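Local coordinates for putative capsid protein of prophage (PDB 3BQW) that probably builds the shell of a phage head as a major capsid protein encoded by an Escherichia coli prophage, at residues 12-17 and 312-317; 61-66 and 77-82; 71-76 and 160-165; 123-128 and 327-332. All coordinates share one frame; numbering follows the deposited sequence.

How the contacts relate
The four contacts fall into two pairs. Contacts 1 and 4 have centres about 9 Å apart and share one mixed sheet: helix 10-17 packs on strand 314-319 and helix 113-146 on strand 327-338, two strands that are antiparallel neighbours. Contacts 2 and 3, centres about 7 Å apart, both centre on the four-stranded antiparallel sheet built on the hairpin of strands 61-67 and 70-79. The pairs stand about 32 to 35 Å apart, centre to centre. Along the chain, contact 1 opens first, contacts 2 and 3 fall between its segments, and 327-332 of contact 4 comes last, so residues near both chain ends close around one region of this putative capsid protein.

Contact 1: residues 12-17 and 312-317; sequences QLFAYL and MFYPKN
P315 is the point on which helix 10-17 rests as it crosses strand 314-319; the axes of 12-17 and 314-317 come within 8.3 Å, at 130° between their directions. The tight part lies under L13 and L17. The CB of L13 sits 3.6 Å from P315 CG, and with chi1 at -53° CG swings beside the backbone N, anti to the carbonyl carbon. That carries CD1 over the strand backbone, 3.5 Å from N317 N and close to the carbonyl of P315. One helical turn on, L17 meets the proline ring tip to tip, its CD2 3.8 Å from P315 CG, while the same methyl lies across F313 CB. No hydrogen bond links the two segments, so apolar packing carries the join. The side nearer solvent belongs to F14, which is partly exposed although its ring still packs closely. P315 CD lies over one face of it, 4.0 Å from the ring centroid and offset toward the rim, a CH-pi contact. At the ring edge F14 CE2 comes 3.4 Å from F313 O, and CZ touches Y314 CD1. In the surrounding fold, L13 also touches I121 of helix 113-146, L17 and F313 both reach I129 of that helix, Y314 turns to helix 301-305, and strand 314-319 pairs through Y314 and K316 with H332 and Q330 of strand 327-338.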
# COMPACT_ATOMS: atom_id res chain seq x y z
N GLN A 12 -4.43 6.64 25.73
CA GLN A 12 -3.13 7.33 25.71
C GLN A 12 -2.38 7.06 24.41
O GLN A 12 -1.81 7.96 23.79
CB GLN A 12 -2.30 6.95 26.95
CG GLN A 12 -2.91 7.52 28.25
CD GLN A 12 -2.47 6.82 29.55
OE1 GLN A 12 -1.39 6.23 29.63
NE2 GLN A 12 -3.31 6.90 30.57
N LEU A 13 -2.43 5.81 23.98
CA LEU A 13 -1.84 5.42 22.70
C LEU A 13 -2.60 6.00 21.49
O LEU A 13 -1.99 6.44 20.52
CB LEU A 13 -1.74 3.90 22.60
CG LEU A 13 -1.04 3.15 23.75
CD1 LEU A 13 -1.22 1.66 23.58
CD2 LEU A 13 0.42 3.50 23.85
N PHE A 14 -3.93 6.01 21.54
CA PHE A 14 -4.74 6.66 20.49
C PHE A 14 -4.50 8.17 20.38
O PHE A 14 -4.57 8.73 19.29
CB PHE A 14 -6.25 6.42 20.68
CG PHE A 14 -6.76 5.15 20.07
CD1 PHE A 14 -7.36 4.18 20.85
CD2 PHE A 14 -6.63 4.92 18.71
CE1 PHE A 14 -7.83 3.00 20.26
CE2 PHE A 14 -7.08 3.76 18.13
CZ PHE A 14 -7.69 2.80 18.91
N ALA A 15 -4.24 8.82 21.50
CA ALA A 15 -3.89 10.25 21.52
C ALA A 15 -2.70 10.55 20.61
O ALA A 15 -2.66 11.57 19.94
CB ALA A 15 -3.60 10.73 22.96
N TYR A 16 -1.72 9.64 20.60
CA TYR A 16 -0.57 9.79 19.73
C TYR A 16 -0.90 9.42 18.28
O TYR A 16 -0.58 10.15 17.35
CB TYR A 16 0.57 8.91 20.21
CG TYR A 16 1.80 9.11 19.38
CD1 TYR A 16 2.52 10.31 19.45
CD2 TYR A 16 2.23 8.13 18.51
CE1 TYR A 16 3.64 10.51 18.68
CE2 TYR A 16 3.36 8.33 17.72
CZ TYR A 16 4.04 9.53 17.80
OH TYR A 16 5.16 9.74 17.06
N LEU A 17 -1.55 8.28 18.12
CA LEU A 17 -1.92 7.76 16.82
C LEU A 17 -2.78 8.78 16.04
O LEU A 17 -2.70 8.88 14.82
CB LEU A 17 -2.64 6.42 17.01
CG LEU A 17 -2.66 5.35 15.93
CD1 LEU A 17 -1.24 5.07 15.32
CD2 LEU A 17 -3.30 4.07 16.49
N MET A 312 -9.36 1.12 12.35
CA MET A 312 -8.25 0.82 11.44
C MET A 312 -7.14 0.14 12.23
O MET A 312 -6.64 -0.93 11.86
CB MET A 312 -7.72 2.08 10.77
CG MET A 312 -8.73 2.87 9.90
SD MET A 312 -7.93 4.23 9.02
CE MET A 312 -7.49 5.26 10.39
N PHE A 313 -6.79 0.76 13.35
CA PHE A 313 -5.67 0.35 14.21
C PHE A 313 -6.11 0.28 15.64
O PHE A 313 -6.94 1.07 16.08
CB PHE A 313 -4.51 1.37 14.12
CG PHE A 313 -4.15 1.74 12.72
CD1 PHE A 313 -3.66 0.77 11.84
CD2 PHE A 313 -4.29 3.05 12.27
CE1 PHE A 313 -3.33 1.10 10.52
CE2 PHE A 313 -3.97 3.40 10.97
CZ PHE A 313 -3.49 2.43 10.08
N TYR A 314 -5.51 -0.64 16.38
CA TYR A 314 -5.74 -0.75 17.80
C TYR A 314 -4.41 -1.07 18.49
O TYR A 314 -3.94 -2.20 18.45
CB TYR A 314 -6.77 -1.83 18.10
CG TYR A 314 -7.20 -1.85 19.52
CD1 TYR A 314 -8.26 -1.06 19.95
CD2 TYR A 314 -6.54 -2.67 20.44
CE1 TYR A 314 -8.64 -1.07 21.28
CE2 TYR A 314 -6.93 -2.69 21.75
CZ TYR A 314 -7.97 -1.90 22.16
OH TYR A 314 -8.35 -1.93 23.47
N PRO A 315 -3.80 -0.05 19.10
CA PRO A 315 -2.53 -0.17 19.79
C PRO A 315 -2.68 -0.60 21.23
O PRO A 315 -3.66 -0.27 21.90
CB PRO A 315 -1.96 1.24 19.67
CG PRO A 315 -3.16 2.12 19.78
CD PRO A 315 -4.29 1.34 19.12
N LYS A 316 -1.72 -1.40 21.70
CA LYS A 316 -1.73 -1.92 23.07
C LYS A 316 -0.33 -1.78 23.60
O LYS A 316 0.62 -2.01 22.88
CB LYS A 316 -2.07 -3.41 23.12
CG LYS A 316 -3.43 -3.80 22.56
CD LYS A 316 -3.61 -5.34 22.52
CE LYS A 316 -3.80 -5.98 23.92
NZ LYS A 316 -4.96 -5.41 24.68
N ASN A 317 -0.21 -1.41 24.87
CA ASN A 317 1.09 -1.42 25.57
C ASN A 317 0.91 -2.26 26.85
O ASN A 317 -0.09 -2.10 27.54
CB ASN A 317 1.53 0.01 25.88
CG ASN A 317 2.83 0.09 26.74
OD1 ASN A 317 3.86 -0.54 26.44
ND2 ASN A 317 2.78 0.89 27.77

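Contact 2: residues 61-66 and 77-82; sequences AFCSPM and YETSTI
This is the antiparallel beta hairpin of strands 61-67 and 70-79, which may correspond to the extended loop of HK97-type capsid proteins. A61 and C63 each form a hydrogen-bonded pair, with T79 and Y77 respectively, and F62 faces E78 between them as the non-hydrogen-bonded pair. The straightest of the four bonds runs from C63 N to Y77 O (3.0 Å, 172° at the hydrogen). F62 leaves the strand with CG anti to the backbone N (chi1 -167°). Its CB lies 3.3 Å from E78 OE2, on a carboxylate whose other oxygen is hydrogen-bonded to S60 OG. Further out, CD1 lies 3.6 Å from both Y77 C and E78 N, CE1 reaches Y77 CA and N, and CZ ends 3.8 Å from Y77 N. One ring face therefore has Y77 N over it, toward the rim, and the ring also has a cation-pi partner in K164. On the other side of the hairpin A61, C63, Y77 and T79 point together. Beyond the hairpin, T79 OG1 closes an ST turn by accepting T81 N, and I82 bends back under the strands, its CD1 touching A61 CB at 3.9 Å and C63 SG at 3.8 Å.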
# COMPACT_ATOMS: atom_id res chain seq x y z
N ALA A 61 -15.52 -10.71 -4.89
CA ALA A 61 -14.27 -11.23 -5.43
C ALA A 61 -14.37 -12.75 -5.48
O ALA A 61 -15.18 -13.35 -4.77
CB ALA A 61 -13.06 -10.79 -4.58
N PHE A 62 -13.57 -13.34 -6.35
CA PHE A 62 -13.49 -14.79 -6.48
C PHE A 62 -12.38 -15.27 -5.56
O PHE A 62 -11.20 -15.00 -5.77
CB PHE A 62 -13.21 -15.16 -7.93
CG PHE A 62 -13.41 -16.62 -8.25
CD1 PHE A 62 -14.65 -17.10 -8.58
CD2 PHE A 62 -12.33 -17.48 -8.28
CE1 PHE A 62 -14.82 -18.43 -8.91
CE2 PHE A 62 -12.49 -18.82 -8.60
CZ PHE A 62 -13.72 -19.29 -8.92
N CYS A 63 -12.80 -16.00 -4.54
CA CYS A 63 -11.93 -16.43 -3.48
C CYS A 63 -11.72 -17.94 -3.58
O CYS A 63 -12.68 -18.70 -3.69
CB CYS A 63 -12.53 -16.04 -2.13
SG CYS A 63 -12.53 -14.25 -1.92
N SER A 64 -10.46 -18.35 -3.56
CA SER A 64 -10.07 -19.73 -3.74
C SER A 64 -9.15 -20.18 -2.61
O SER A 64 -8.22 -19.47 -2.27
CB SER A 64 -9.33 -19.91 -5.07
OG SER A 64 -10.16 -19.63 -6.18
N PRO A 65 -9.35 -21.41 -2.10
CA PRO A 65 -8.38 -21.89 -1.13
C PRO A 65 -7.06 -22.27 -1.84
O PRO A 65 -7.00 -22.37 -3.08
CB PRO A 65 -9.08 -23.11 -0.52
CG PRO A 65 -10.00 -23.60 -1.54
CD PRO A 65 -10.35 -22.43 -2.44
N MET A 66 -6.03 -22.50 -1.03
CA MET A 66 -4.71 -22.85 -1.54
C MET A 66 -4.24 -24.07 -0.77
O MET A 66 -4.61 -24.28 0.38
CB MET A 66 -3.72 -21.69 -1.36
CG MET A 66 -4.10 -20.39 -2.12
SD MET A 66 -3.00 -18.98 -1.90
CE MET A 66 -1.43 -19.68 -2.43
N TYR A 77 -15.09 -19.39 -5.42
CA TYR A 77 -16.43 -18.92 -5.70
C TYR A 77 -16.48 -17.39 -5.47
O TYR A 77 -15.68 -16.85 -4.68
CB TYR A 77 -17.45 -19.70 -4.83
CG TYR A 77 -17.26 -19.52 -3.35
CD1 TYR A 77 -18.12 -18.72 -2.60
CD2 TYR A 77 -16.17 -20.10 -2.70
CE1 TYR A 77 -17.90 -18.50 -1.24
CE2 TYR A 77 -15.94 -19.89 -1.34
CZ TYR A 77 -16.81 -19.09 -0.61
OH TYR A 77 -16.58 -18.89 0.74
N GLU A 78 -17.37 -16.70 -6.20
CA GLU A 78 -17.64 -15.29 -5.97
C GLU A 78 -18.35 -15.09 -4.66
O GLU A 78 -19.37 -15.70 -4.41
CB GLU A 78 -18.50 -14.64 -7.04
CG GLU A 78 -17.76 -14.34 -8.29
CD GLU A 78 -16.79 -13.17 -8.19
OE1 GLU A 78 -17.04 -12.18 -7.50
OE2 GLU A 78 -15.78 -13.24 -8.89
N THR A 79 -17.79 -14.21 -3.84
CA THR A 79 -18.36 -13.91 -2.54
C THR A 79 -18.18 -12.42 -2.24
O THR A 79 -17.19 -11.82 -2.65
CB THR A 79 -17.73 -14.78 -1.45
OG1 THR A 79 -18.30 -14.44 -0.19
CG2 THR A 79 -16.20 -14.62 -1.42
N SER A 80 -19.14 -11.85 -1.53
CA SER A 80 -19.03 -10.49 -1.03
C SER A 80 -18.49 -10.45 0.40
O SER A 80 -18.24 -9.38 0.96
CB SER A 80 -20.38 -9.78 -1.13
OG SER A 80 -21.34 -10.41 -0.30
N THR A 81 -18.28 -11.62 0.98
CA THR A 81 -17.63 -11.76 2.28
C THR A 81 -16.16 -12.07 2.07
O THR A 81 -15.82 -13.11 1.50
CB THR A 81 -18.30 -12.87 3.10
OG1 THR A 81 -19.70 -12.61 3.16
CG2 THR A 81 -17.73 -12.96 4.52
N ILE A 82 -15.30 -11.16 2.53
CA ILE A 82 -13.85 -11.27 2.40
C ILE A 82 -13.23 -11.36 3.80
O ILE A 82 -13.51 -10.52 4.65
CB ILE A 82 -13.25 -10.04 1.67
CG1 ILE A 82 -13.91 -9.82 0.30
CG2 ILE A 82 -11.71 -10.15 1.57
CD1 ILE A 82 -13.57 -10.82 -0.74

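Contact 3: residues 71-76 and 160-165; sequences VQRDKG and EIDWKI
A salt-bridge network ties strand 70-79 to strand 159-162 within the four-stranded antiparallel sheet, reaching over strand 61-67, which runs between them. R73 starts from the short 3-10 break at 73-74, with its chain bent at chi3 (76°), and brings the NH1/NH2 end of its guanidinium to two carboxylates of the same strand. NH1 pairs with E160 OE1 at 2.6 Å, the flat groups turned 47° apart. NH2 takes D162 OD2, also at 2.6 Å, but as a hydrogen bond this is weak: the angle at the hydrogen is 127° and the two planes stand nearly perpendicular. A water receives a weak bond from NH1 and donates to E160 OE2 at 2.6 Å, while V71 packs its two methyls against the same carboxylate. The other oxygen of D162 turns forward along its own chain, OD1 accepting K164 N at 2.8 Å in an Asx turn. K164 NZ approaches R73 NH2 tip to tip at 3.5 Å, a like-charge approach. With two acids largely buried beside R73, K164 and the neighbouring K148, both E160 and D162 are likely to be ionised, and their negative charge should ease the repulsion between the two cations.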
# COMPACT_ATOMS: atom_id res chain seq x y z
N VAL A 71 -3.12 -22.68 -5.99
CA VAL A 71 -4.48 -22.17 -5.87
C VAL A 71 -5.47 -23.24 -6.37
O VAL A 71 -5.32 -23.73 -7.47
CB VAL A 71 -4.67 -20.83 -6.62
CG1 VAL A 71 -6.10 -20.34 -6.49
CG2 VAL A 71 -3.67 -19.81 -6.09
N GLN A 72 -6.44 -23.59 -5.54
CA GLN A 72 -7.50 -24.56 -5.90
C GLN A 72 -8.69 -23.81 -6.50
O GLN A 72 -9.71 -23.62 -5.83
CB GLN A 72 -8.00 -25.35 -4.67
CG GLN A 72 -6.94 -25.92 -3.75
CD GLN A 72 -6.09 -26.95 -4.43
OE1 GLN A 72 -6.48 -28.11 -4.54
NE2 GLN A 72 -4.92 -26.54 -4.90
N ARG A 73 -8.57 -23.41 -7.76
CA ARG A 73 -9.57 -22.57 -8.41
C ARG A 73 -10.92 -23.26 -8.60
O ARG A 73 -11.94 -22.60 -8.73
CB ARG A 73 -9.05 -22.03 -9.75
CG ARG A 73 -7.87 -21.04 -9.66
CD ARG A 73 -7.79 -20.15 -10.93
NE ARG A 73 -8.84 -19.13 -10.89
CZ ARG A 73 -8.71 -17.93 -10.31
NH1 ARG A 73 -7.56 -17.55 -9.74
NH2 ARG A 73 -9.74 -17.09 -10.31
N ASP A 74 -10.92 -24.59 -8.63
CA ASP A 74 -12.19 -25.33 -8.74
C ASP A 74 -12.98 -25.23 -7.45
O ASP A 74 -14.18 -25.43 -7.46
CB ASP A 74 -11.96 -26.80 -9.14
CG ASP A 74 -11.44 -26.94 -10.56
OD1 ASP A 74 -11.48 -25.94 -11.32
OD2 ASP A 74 -10.97 -28.04 -10.93
N LYS A 75 -12.29 -24.94 -6.35
CA LYS A 75 -12.93 -24.68 -5.06
C LYS A 75 -13.16 -23.20 -4.75
O LYS A 75 -13.53 -22.86 -3.64
CB LYS A 75 -12.14 -25.34 -3.92
CG LYS A 75 -12.15 -26.88 -4.00
CD LYS A 75 -11.37 -27.50 -2.85
CE LYS A 75 -11.13 -28.98 -3.11
NZ LYS A 75 -10.24 -29.56 -2.05
N GLY A 76 -12.96 -22.32 -5.73
CA GLY A 76 -13.21 -20.90 -5.55
C GLY A 76 -14.62 -20.53 -5.93
O GLY A 76 -15.29 -21.24 -6.67
N GLU A 160 -6.52 -17.12 -1.92
CA GLU A 160 -6.35 -16.12 -2.98
C GLU A 160 -7.65 -15.35 -3.19
O GLU A 160 -8.72 -15.93 -3.20
CB GLU A 160 -5.92 -16.76 -4.31
CG GLU A 160 -5.76 -15.75 -5.45
CD GLU A 160 -5.71 -16.39 -6.81
OE1 GLU A 160 -6.79 -16.75 -7.35
OE2 GLU A 160 -4.59 -16.50 -7.35
N ILE A 161 -7.52 -14.03 -3.30
CA ILE A 161 -8.57 -13.16 -3.81
C ILE A 161 -8.22 -12.84 -5.25
O ILE A 161 -7.08 -12.44 -5.54
CB ILE A 161 -8.66 -11.81 -3.05
CG1 ILE A 161 -9.11 -12.01 -1.62
CG2 ILE A 161 -9.64 -10.86 -3.75
CD1 ILE A 161 -8.88 -10.75 -0.73
N ASP A 162 -9.19 -12.98 -6.13
CA ASP A 162 -9.03 -12.65 -7.53
C ASP A 162 -10.13 -11.68 -7.96
O ASP A 162 -11.32 -12.02 -7.95
CB ASP A 162 -9.06 -13.93 -8.36
CG ASP A 162 -8.74 -13.70 -9.81
OD1 ASP A 162 -8.37 -12.56 -10.20
OD2 ASP A 162 -8.85 -14.68 -10.59
N TRP A 163 -9.71 -10.47 -8.29
CA TRP A 163 -10.60 -9.41 -8.78
C TRP A 163 -10.90 -9.57 -10.28
O TRP A 163 -11.69 -8.81 -10.82
CB TRP A 163 -9.98 -8.05 -8.53
CG TRP A 163 -9.65 -7.80 -7.06
CD1 TRP A 163 -8.40 -7.75 -6.49
CD2 TRP A 163 -10.59 -7.60 -5.99
NE1 TRP A 163 -8.52 -7.52 -5.13
CE2 TRP A 163 -9.84 -7.41 -4.80
CE3 TRP A 163 -12.00 -7.56 -5.93
CZ2 TRP A 163 -10.44 -7.18 -3.57
CZ3 TRP A 163 -12.60 -7.33 -4.70
CH2 TRP A 163 -11.82 -7.14 -3.53
N LYS A 164 -10.26 -10.56 -10.91
CA LYS A 164 -10.50 -10.98 -12.29
C LYS A 164 -10.22 -9.82 -13.24
O LYS A 164 -11.11 -9.35 -13.95
CB LYS A 164 -11.93 -11.53 -12.51
CG LYS A 164 -12.35 -12.77 -11.66
CD LYS A 164 -12.24 -14.12 -12.36
CE LYS A 164 -13.22 -15.18 -11.79
NZ LYS A 164 -12.76 -16.61 -12.00
N ILE A 165 -8.98 -9.35 -13.26
CA ILE A 165 -8.61 -8.32 -14.21
C ILE A 165 -8.60 -8.99 -15.61
O ILE A 165 -8.14 -10.12 -15.75
CB ILE A 165 -7.28 -7.61 -13.83
CG1 ILE A 165 -7.21 -6.23 -14.49
CG2 ILE A 165 -6.06 -8.47 -14.16
CD1 ILE A 165 -5.93 -5.45 -14.23
O HOH W 1 -4.27 -17.98 -9.50

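Contact 4: residues 123-128 and 327-332; sequences GNMRRQ and EYVQTH
The amide of Q128 is the flat group that joins helix 113-146 to strand 327-338, and it works through its edge. At one end NE2 donates to V329 O at 3.0 Å, the acceptor lying close to the amide plane, although the donor stands above the plane of the V329 carbonyl, 61° out of it. At the other end OE1 receives the hydroxyl of T331, OG1 to OE1 2.6 Å, in the plane of the Q128 carbonyl. Two guanidiniums lie farther round the helix: that of R126 has G123 CA over one face, and that of R127 meets N124 edge on, NH1 donating to OD1 at 3.0 Å. Q128 starts with CG beside the backbone N (chi1 -74°) and then runs extended, which takes the amide straight out to the strand. Beside the amide V329 packs its two methyls against the helix. CG1, in the crowded position between N and the carbonyl carbon, presses on N124 CB at 3.5 Å, and CG2 lies across M125 CG at 3.8 Å. The residues that meet across the contact are buried, and H91 of strand 90-92 touches N124 and Q128. The pattern is consistent with the spine helix packing on the peripheral-domain sheet of HK97-type capsid proteins. A water adds a second link, donating both to M125 O and to T331 OG1, the latter at 2.7 Å. T331 OG1 thus accepts from the water and donates to Q128, while NE2 has V329 O, so the two ends of the buried amide are distinguished and its rotation is fixed.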
# COMPACT_ATOMS: atom_id res chain seq x y z
N GLY A 123 7.93 5.49 18.96
CA GLY A 123 8.81 5.07 17.87
C GLY A 123 8.40 3.73 17.28
O GLY A 123 8.39 3.56 16.06
N ASN A 124 8.08 2.78 18.14
CA ASN A 124 7.64 1.45 17.72
C ASN A 124 6.23 1.47 17.17
O ASN A 124 5.93 0.72 16.23
CB ASN A 124 7.79 0.44 18.85
CG ASN A 124 9.25 0.02 19.06
OD1 ASN A 124 9.84 -0.57 18.19
ND2 ASN A 124 9.82 0.37 20.21
N MET A 125 5.38 2.33 17.69
CA MET A 125 4.05 2.52 17.10
C MET A 125 4.16 3.00 15.67
O MET A 125 3.45 2.48 14.80
CB MET A 125 3.22 3.54 17.91
CG MET A 125 2.62 3.01 19.22
SD MET A 125 1.69 4.26 20.17
CE MET A 125 0.33 4.39 19.02
N ARG A 126 5.02 3.99 15.41
CA ARG A 126 5.23 4.50 14.05
C ARG A 126 5.73 3.41 13.10
O ARG A 126 5.34 3.36 11.96
CB ARG A 126 6.20 5.70 14.02
CG ARG A 126 5.60 7.00 14.57
CD ARG A 126 6.44 8.25 14.25
NE ARG A 126 7.88 8.09 14.46
CZ ARG A 126 8.52 8.27 15.62
NH1 ARG A 126 7.86 8.62 16.72
NH2 ARG A 126 9.83 8.09 15.68
N ARG A 127 6.61 2.56 13.60
CA ARG A 127 7.20 1.47 12.82
C ARG A 127 6.14 0.39 12.53
O ARG A 127 6.11 -0.18 11.45
CB ARG A 127 8.37 0.94 13.64
CG ARG A 127 9.08 -0.30 13.20
CD ARG A 127 10.27 -0.56 14.18
NE ARG A 127 11.27 0.51 14.08
CZ ARG A 127 11.63 1.38 15.03
NH1 ARG A 127 11.12 1.36 16.26
NH2 ARG A 127 12.54 2.30 14.73
N GLN A 128 5.25 0.14 13.50
CA GLN A 128 4.15 -0.81 13.30
C GLN A 128 3.12 -0.33 12.26
O GLN A 128 2.68 -1.09 11.42
CB GLN A 128 3.49 -1.15 14.63
CG GLN A 128 4.35 -2.05 15.46
CD GLN A 128 3.95 -2.08 16.91
OE1 GLN A 128 2.88 -1.58 17.29
NE2 GLN A 128 4.80 -2.65 17.74
N GLU A 327 8.38 -5.38 28.49
CA GLU A 327 7.33 -4.49 28.05
C GLU A 327 7.21 -4.56 26.52
O GLU A 327 8.21 -4.65 25.82
CB GLU A 327 7.62 -3.06 28.51
CG GLU A 327 6.51 -2.10 28.14
CD GLU A 327 6.80 -0.68 28.55
OE1 GLU A 327 7.78 -0.43 29.27
OE2 GLU A 327 6.02 0.20 28.15
N TYR A 328 5.97 -4.55 26.02
CA TYR A 328 5.66 -4.62 24.58
C TYR A 328 4.71 -3.50 24.20
O TYR A 328 3.95 -3.02 25.03
CB TYR A 328 4.97 -5.93 24.22
CG TYR A 328 5.80 -7.14 24.45
CD1 TYR A 328 6.70 -7.57 23.49
CD2 TYR A 328 5.71 -7.86 25.65
CE1 TYR A 328 7.49 -8.69 23.69
CE2 TYR A 328 6.49 -8.97 25.86
CZ TYR A 328 7.38 -9.38 24.86
OH TYR A 328 8.17 -10.48 25.04
N VAL A 329 4.81 -3.10 22.94
CA VAL A 329 3.76 -2.34 22.26
C VAL A 329 3.39 -3.16 21.02
O VAL A 329 4.22 -3.84 20.41
CB VAL A 329 4.17 -0.86 21.92
CG1 VAL A 329 5.22 -0.78 20.84
CG2 VAL A 329 2.97 -0.07 21.48
N GLN A 330 2.11 -3.12 20.69
CA GLN A 330 1.58 -3.91 19.59
C GLN A 330 0.40 -3.18 18.97
O GLN A 330 -0.41 -2.57 19.68
CB GLN A 330 1.13 -5.26 20.13
CG GLN A 330 0.52 -6.19 19.13
CD GLN A 330 0.06 -7.45 19.77
OE1 GLN A 330 -0.79 -7.41 20.65
NE2 GLN A 330 0.63 -8.59 19.37
N THR A 331 0.27 -3.27 17.65
CA THR A 331 -0.82 -2.64 16.93
C THR A 331 -1.57 -3.67 16.06
O THR A 331 -1.00 -4.29 15.16
CB THR A 331 -0.29 -1.50 16.04
OG1 THR A 331 0.55 -0.64 16.83
CG2 THR A 331 -1.45 -0.68 15.44
N HIS A 332 -2.86 -3.83 16.37
CA HIS A 332 -3.78 -4.67 15.61
C HIS A 332 -4.37 -3.93 14.42
O HIS A 332 -4.72 -2.76 14.51
CB HIS A 332 -4.94 -5.13 16.52
CG HIS A 332 -4.52 -6.10 17.57
ND1 HIS A 332 -3.60 -5.80 18.54
CD2 HIS A 332 -4.90 -7.38 17.79
CE1 HIS A 332 -3.43 -6.84 19.33
NE2 HIS A 332 -4.19 -7.82 18.89
O HOH W 2 0.72 2.05 16.31